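PDB 5I2U: cellulase from Soil metagenome, which probably hydrolyses the beta-1,4-glucosidic bonds of cellulose, as a halotolerant TIM-barrel glycoside hydrolase of family 5. Local coordinates for residues E265-Y270 against W281-V286; V271-M274 against K278-W281. All blocks are in the same frame, centred on the assembly; numbering follows the deposited sequence.

Contact 1 of 2, residues E265-Y270 against W281-V286; sequences EEWKTY and WVAWSV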
loop_
_atom_site.group_PDB
_atom_site.type_symbol
_atom_site.label_atom_id
_atom_site.label_comp_id
_atom_site.label_asym_id
_atom_site.label_seq_id
_atom_site.Cartn_x
_atom_site.Cartn_y
_atom_site.Cartn_z
ATOM N N GLU A 265 16.769 3.894 -14.048
ATOM C CA GLU A 265 16.281 5.053 -14.790
ATOM C C GLU A 265 14.756 5.049 -14.860
ATOM O O GLU A 265 14.123 6.078 -14.637
ATOM C CB GLU A 265 16.932 5.142 -16.183
ATOM C CG GLU A 265 18.407 5.384 -16.090
ATOM C CD GLU A 265 18.937 6.220 -17.237
ATOM O OE1 GLU A 265 18.956 5.700 -18.370
ATOM O OE2 GLU A 265 19.317 7.396 -16.997
ATOM N N GLU A 266 14.176 3.875 -15.115
ATOM C CA GLU A 266 12.721 3.710 -15.172
ATOM C C GLU A 266 12.069 4.039 -13.815
ATOM O O GLU A 266 11.016 4.679 -13.773
ATOM C CB GLU A 266 12.333 2.292 -15.617
ATOM C CG GLU A 266 12.757 1.923 -17.041
ATOM C CD GLU A 266 14.188 1.383 -17.151
ATOM O OE1 GLU A 266 15.027 1.643 -16.257
ATOM O OE2 GLU A 266 14.479 0.692 -18.142
ATOM N N TRP A 267 12.690 3.597 -12.718
ATOM C CA TRP A 267 12.261 3.988 -11.378
ATOM C C TRP A 267 12.239 5.507 -11.202
ATOM O O TRP A 267 11.240 6.062 -10.727
ATOM C CB TRP A 267 13.145 3.354 -10.289
ATOM C CG TRP A 267 12.805 3.825 -8.909
ATOM C CD1 TRP A 267 13.545 4.655 -8.111
ATOM C CD2 TRP A 267 11.618 3.530 -8.190
ATOM N NE1 TRP A 267 12.895 4.877 -6.914
ATOM C CE2 TRP A 267 11.710 4.192 -6.935
ATOM C CE3 TRP A 267 10.483 2.757 -8.470
ATOM C CZ2 TRP A 267 10.707 4.108 -5.967
ATOM C CZ3 TRP A 267 9.486 2.659 -7.501
ATOM C CH2 TRP A 267 9.604 3.340 -6.262
ATOM N N LYS A 268 13.324 6.181 -11.577
ATOM C CA LYS A 268 13.332 7.642 -11.525
ATOM C C LYS A 268 12.198 8.290 -12.336
ATOM O O LYS A 268 11.637 9.296 -11.899
ATOM C CB LYS A 268 14.669 8.226 -11.968
ATOM C CG LYS A 268 14.639 9.749 -12.051
ATOM C CD LYS A 268 15.988 10.395 -11.825
ATOM C CE LYS A 268 15.876 11.911 -11.922
ATOM N NZ LYS A 268 17.194 12.527 -12.240
ATOM N N THR A 269 11.915 7.745 -13.523
ATOM C CA THR A 269 10.877 8.287 -14.414
ATOM C C THR A 269 9.514 8.207 -13.723
ATOM O O THR A 269 8.780 9.194 -13.655
ATOM C CB THR A 269 10.830 7.524 -15.738
ATOM O OG1 THR A 269 12.092 7.631 -16.402
ATOM C CG2 THR A 269 9.725 8.067 -16.649
ATOM N N TYR A 270 9.214 7.036 -13.170
ATOM C CA TYR A 270 7.969 6.817 -12.423
ATOM C C TYR A 270 7.852 7.703 -11.195
ATOM O O TYR A 270 6.827 8.354 -10.999
ATOM C CB TYR A 270 7.832 5.345 -12.011
ATOM C CG TYR A 270 7.111 4.460 -13.005
ATOM C CD1 TYR A 270 5.716 4.449 -13.063
ATOM C CD2 TYR A 270 7.809 3.608 -13.857
ATOM C CE1 TYR A 270 5.048 3.631 -13.957
ATOM C CE2 TYR A 270 7.142 2.779 -14.747
ATOM C CZ TYR A 270 5.762 2.800 -14.789
ATOM O OH TYR A 270 5.091 1.991 -15.664
ATOM N N TRP A 281 2.905 7.040 -2.914
ATOM C CA TRP A 281 3.522 5.756 -3.312
ATOM C C TRP A 281 4.183 4.956 -2.189
ATOM O O TRP A 281 4.704 5.511 -1.238
ATOM C CB TRP A 281 4.482 5.926 -4.500
ATOM C CG TRP A 281 5.529 6.965 -4.368
ATOM C CD1 TRP A 281 5.435 8.270 -4.754
ATOM C CD2 TRP A 281 6.851 6.798 -3.838
ATOM N NE1 TRP A 281 6.609 8.938 -4.482
ATOM C CE2 TRP A 281 7.498 8.062 -3.918
ATOM C CE3 TRP A 281 7.553 5.707 -3.290
ATOM C CZ2 TRP A 281 8.819 8.264 -3.488
ATOM C CZ3 TRP A 281 8.875 5.902 -2.852
ATOM C CH2 TRP A 281 9.491 7.175 -2.956
ATOM N N VAL A 282 4.133 3.641 -2.334
ATOM C CA VAL A 282 4.672 2.698 -1.361
ATOM C C VAL A 282 5.528 1.672 -2.101
ATOM O O VAL A 282 5.035 0.942 -2.981
ATOM C CB VAL A 282 3.547 1.996 -0.581
ATOM C CG1 VAL A 282 4.092 1.296 0.657
ATOM C CG2 VAL A 282 2.460 2.997 -0.174
ATOM N N ALA A 283 6.809 1.610 -1.739
ATOM C CA ALA A 283 7.756 0.692 -2.399
ATOM C C ALA A 283 7.739 -0.706 -1.756
ATOM O O ALA A 283 7.663 -0.819 -0.526
ATOM C CB ALA A 283 9.150 1.280 -2.375
ATOM N N TRP A 284 7.844 -1.744 -2.595
ATOM C CA TRP A 284 7.819 -3.184 -2.198
ATOM C C TRP A 284 9.171 -3.875 -2.476
ATOM O O TRP A 284 9.707 -3.698 -3.572
ATOM C CB TRP A 284 6.744 -3.869 -3.029
ATOM C CG TRP A 284 6.586 -5.364 -2.885
ATOM C CD1 TRP A 284 7.295 -6.339 -3.537
ATOM C CD2 TRP A 284 5.644 -6.043 -2.054
ATOM N NE1 TRP A 284 6.866 -7.578 -3.145
ATOM C CE2 TRP A 284 5.848 -7.431 -2.241
ATOM C CE3 TRP A 284 4.666 -5.617 -1.143
ATOM C CZ2 TRP A 284 5.085 -8.401 -1.571
ATOM C CZ3 TRP A 284 3.904 -6.577 -0.487
ATOM C CH2 TRP A 284 4.113 -7.957 -0.713
ATOM N N SER A 285 9.755 -4.677 -1.573
ATOM C CA SER A 285 9.256 -5.028 -0.239
ATOM C C SER A 285 10.389 -5.068 0.765
ATOM O O SER A 285 11.548 -5.422 0.428
ATOM C CB SER A 285 8.567 -6.406 -0.224
ATOM O OG SER A 285 9.395 -7.444 -0.715
ATOM N N VAL A 286 10.022 -4.778 2.012
ATOM C CA VAL A 286 10.938 -4.878 3.154
ATOM C C VAL A 286 10.950 -6.348 3.544
ATOM O O VAL A 286 10.146 -6.806 4.358
ATOM C CB VAL A 286 10.501 -4.011 4.344
ATOM C CG1 VAL A 286 11.490 -4.139 5.482
ATOM C CG2 VAL A 286 10.351 -2.551 3.926
#
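W267 drives the rim of its six-membered ring at W281, and this one aromatic pair carries most of the contact between helix 264-276 and strand 281-286. The two six-membered rings have centroids 5.8 Å apart and planes at 89°, which meets the definition of a T-shaped (edge-to-face) stack with W267 supplying the edge and W281 the face. The nearest atoms are W267 CZ2 and W281 CZ3, 4.0 Å apart. The CA atoms of W267 and A283, the nearest pair of the two backbones, are still 10.6 Å apart, so the indole has to bridge the gap. Its reach follows from a first torsion that sets CG opposite the backbone N (chi1 175°) and extends the ring from the helix toward the sheet. The third participant, A283, turns its methyl toward the helix, and CB lies 4.4 Å from W267 CH2, a looser contact. W267, W281 and A283 are all buried, and the contact between the segments is wholly apolar. The polar corners of both indoles are satisfied by outside partners: W267 NE1 hydrogen-bonds to S321 OG and W281 NE1 to E275 OE2. Helix 313-325 adjoins the same layer, where W314 makes another edge-to-face pair with W267 and also touches A283. W267, W281 and A283 thus pack helix against strand in the last beta-alpha-beta unit, strand 246-252, helix 264-276, strand 281-286, of the eight-stranded parallel (beta/alpha)8, or TIM, barrel.

Contact 2 of 2, residues V271-M274 against K278-W281; sequences VDWM and KISW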
loop_
_atom_site.group_PDB
_atom_site.type_symbol
_atom_site.label_atom_id
_atom_site.label_comp_id
_atom_site.label_asym_id
_atom_site.label_seq_id
_atom_site.Cartn_x
_atom_site.Cartn_y
_atom_site.Cartn_z
ATOM N N VAL A 271 8.897 7.763 -10.379
ATOM C CA VAL A 271 8.850 8.607 -9.182
ATOM C C VAL A 271 8.656 10.087 -9.533
ATOM O O VAL A 271 7.835 10.767 -8.912
ATOM C CB VAL A 271 10.073 8.414 -8.266
ATOM C CG1 VAL A 271 10.064 9.420 -7.113
ATOM C CG2 VAL A 271 10.072 7.003 -7.700
ATOM N N ASP A 272 9.383 10.572 -10.538
ATOM C CA ASP A 272 9.241 11.964 -10.981
ATOM C C ASP A 272 7.830 12.242 -11.504
ATOM O O ASP A 272 7.257 13.296 -11.220
ATOM C CB ASP A 272 10.303 12.320 -12.045
ATOM C CG ASP A 272 11.689 12.584 -11.442
ATOM O OD1 ASP A 272 11.839 12.664 -10.204
ATOM O OD2 ASP A 272 12.640 12.733 -12.219
ATOM N N TRP A 273 7.284 11.289 -12.257
ATOM C CA TRP A 273 5.919 11.378 -12.758
ATOM C C TRP A 273 4.907 11.431 -11.606
ATOM O O TRP A 273 4.026 12.282 -11.597
ATOM C CB TRP A 273 5.625 10.209 -13.719
ATOM C CG TRP A 273 4.185 10.011 -14.002
ATOM C CD1 TRP A 273 3.403 10.754 -14.833
ATOM C CD2 TRP A 273 3.340 8.988 -13.457
ATOM N NE1 TRP A 273 2.120 10.260 -14.840
ATOM C CE2 TRP A 273 2.054 9.176 -14.003
ATOM C CE3 TRP A 273 3.545 7.936 -12.551
ATOM C CZ2 TRP A 273 0.975 8.347 -13.675
ATOM C CZ3 TRP A 273 2.483 7.114 -12.225
ATOM C CH2 TRP A 273 1.209 7.321 -12.786
ATOM N N MET A 274 5.051 10.542 -10.626
ATOM C CA MET A 274 4.177 10.564 -9.447
ATOM C C MET A 274 4.289 11.857 -8.628
ATOM O O MET A 274 3.281 12.371 -8.137
ATOM C CB MET A 274 4.448 9.360 -8.538
ATOM C CG MET A 274 3.969 8.039 -9.113
ATOM S SD MET A 274 4.200 6.677 -7.959
ATOM C CE MET A 274 5.979 6.523 -7.969
ATOM N N LYS A 278 1.443 14.551 -7.719
ATOM C CA LYS A 278 1.113 14.417 -6.283
ATOM C C LYS A 278 0.410 13.087 -5.938
ATOM O O LYS A 278 -0.534 13.060 -5.151
ATOM C CB LYS A 278 0.276 15.615 -5.795
ATOM C CG LYS A 278 1.001 16.957 -5.843
ATOM C CD LYS A 278 0.434 17.958 -4.841
ATOM C CE LYS A 278 1.192 19.282 -4.864
ATOM N NZ LYS A 278 1.004 20.002 -6.158
ATOM N N ILE A 279 0.882 12.000 -6.548
ATOM C CA ILE A 279 0.393 10.638 -6.307
ATOM C C ILE A 279 1.224 10.039 -5.178
ATOM O O ILE A 279 2.465 10.091 -5.225
ATOM C CB ILE A 279 0.553 9.747 -7.562
ATOM C CG1 ILE A 279 -0.408 10.193 -8.662
ATOM C CG2 ILE A 279 0.341 8.272 -7.227
ATOM C CD1 ILE A 279 -0.076 9.638 -10.034
ATOM N N SER A 280 0.555 9.494 -4.161
ATOM C CA SER A 280 1.258 8.841 -3.055
ATOM C C SER A 280 1.783 7.479 -3.493
ATOM O O SER A 280 1.194 6.849 -4.368
ATOM C CB SER A 280 0.349 8.695 -1.838
ATOM O OG SER A 280 0.143 9.948 -1.223
ATOM N N TRP A 281 2.905 7.040 -2.914
ATOM C CA TRP A 281 3.522 5.756 -3.312
ATOM C C TRP A 281 4.183 4.956 -2.189
ATOM O O TRP A 281 4.704 5.511 -1.238
ATOM C CB TRP A 281 4.482 5.926 -4.500
ATOM C CG TRP A 281 5.529 6.965 -4.368
ATOM C CD1 TRP A 281 5.435 8.270 -4.754
ATOM C CD2 TRP A 281 6.851 6.798 -3.838
ATOM N NE1 TRP A 281 6.609 8.938 -4.482
ATOM C CE2 TRP A 281 7.498 8.062 -3.918
ATOM C CE3 TRP A 281 7.553 5.707 -3.290
ATOM C CZ2 TRP A 281 8.819 8.264 -3.488
ATOM C CZ3 TRP A 281 8.875 5.902 -2.852
ATOM C CH2 TRP A 281 9.491 7.175 -2.956
#
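M274 reaches W281 through a Met-aromatic contact from the last turn of helix 264-276, which K278, at positive phi, ends in a Schellman motif. The methyl CE sits over the face of the indole, 3.9 Å from the centroid of the W281 five-membered ring and 26° off its normal, a CH-pi geometry. The sulfur lies obliquely to that ring and packs against the root of the side chain, M274 SD to W281 CB 3.6 Å. A bend at the end of the methionine chain (chi3 -70°) carries CE over the ring. V271 CG1 adds an oblique approach to the benzo part, 4.0 Å from W281 CZ2. On another flank of the turn, I279 lays CD1 over one face of W273, 4.2 Å from the centroid of the six-membered ring, while W273 NE1 hydrogen-bonds to D237 OD2. The M274 and I279 side chains run roughly crosswise, CB to CB 4.0 Å. An alanine in place of M274 would remove the sulfur and methyl, and would probably leave a gap between the helix and W281, with the indole freer to shift. One of the Schellman bonds closes the turn: I279 N donates to M274 O over 2.9 Å, with an N-H...O angle of 167°.

Contacts 1 and 2 follow one another along helix 264-276, their centres about 9 Å apart, and both converge on W281, where the chain returns from the helix to the barrel. W267 and M274 use different parts of its indole: W267 of contact 1 meets CZ3 of the six-membered ring, whereas M274 CE of contact 2 lies over one face of the five-membered ring. Contact 1 joins the helix to the strand, and contact 2 joins the helix's last turn to the connection leading into that strand. Neither includes a ligand of the magnesium ion, which is bound at G151, D187, D189 and N190; a phosphate ion, probably from the crystallisation liquor, lies about 3 Å from the I279 side chain.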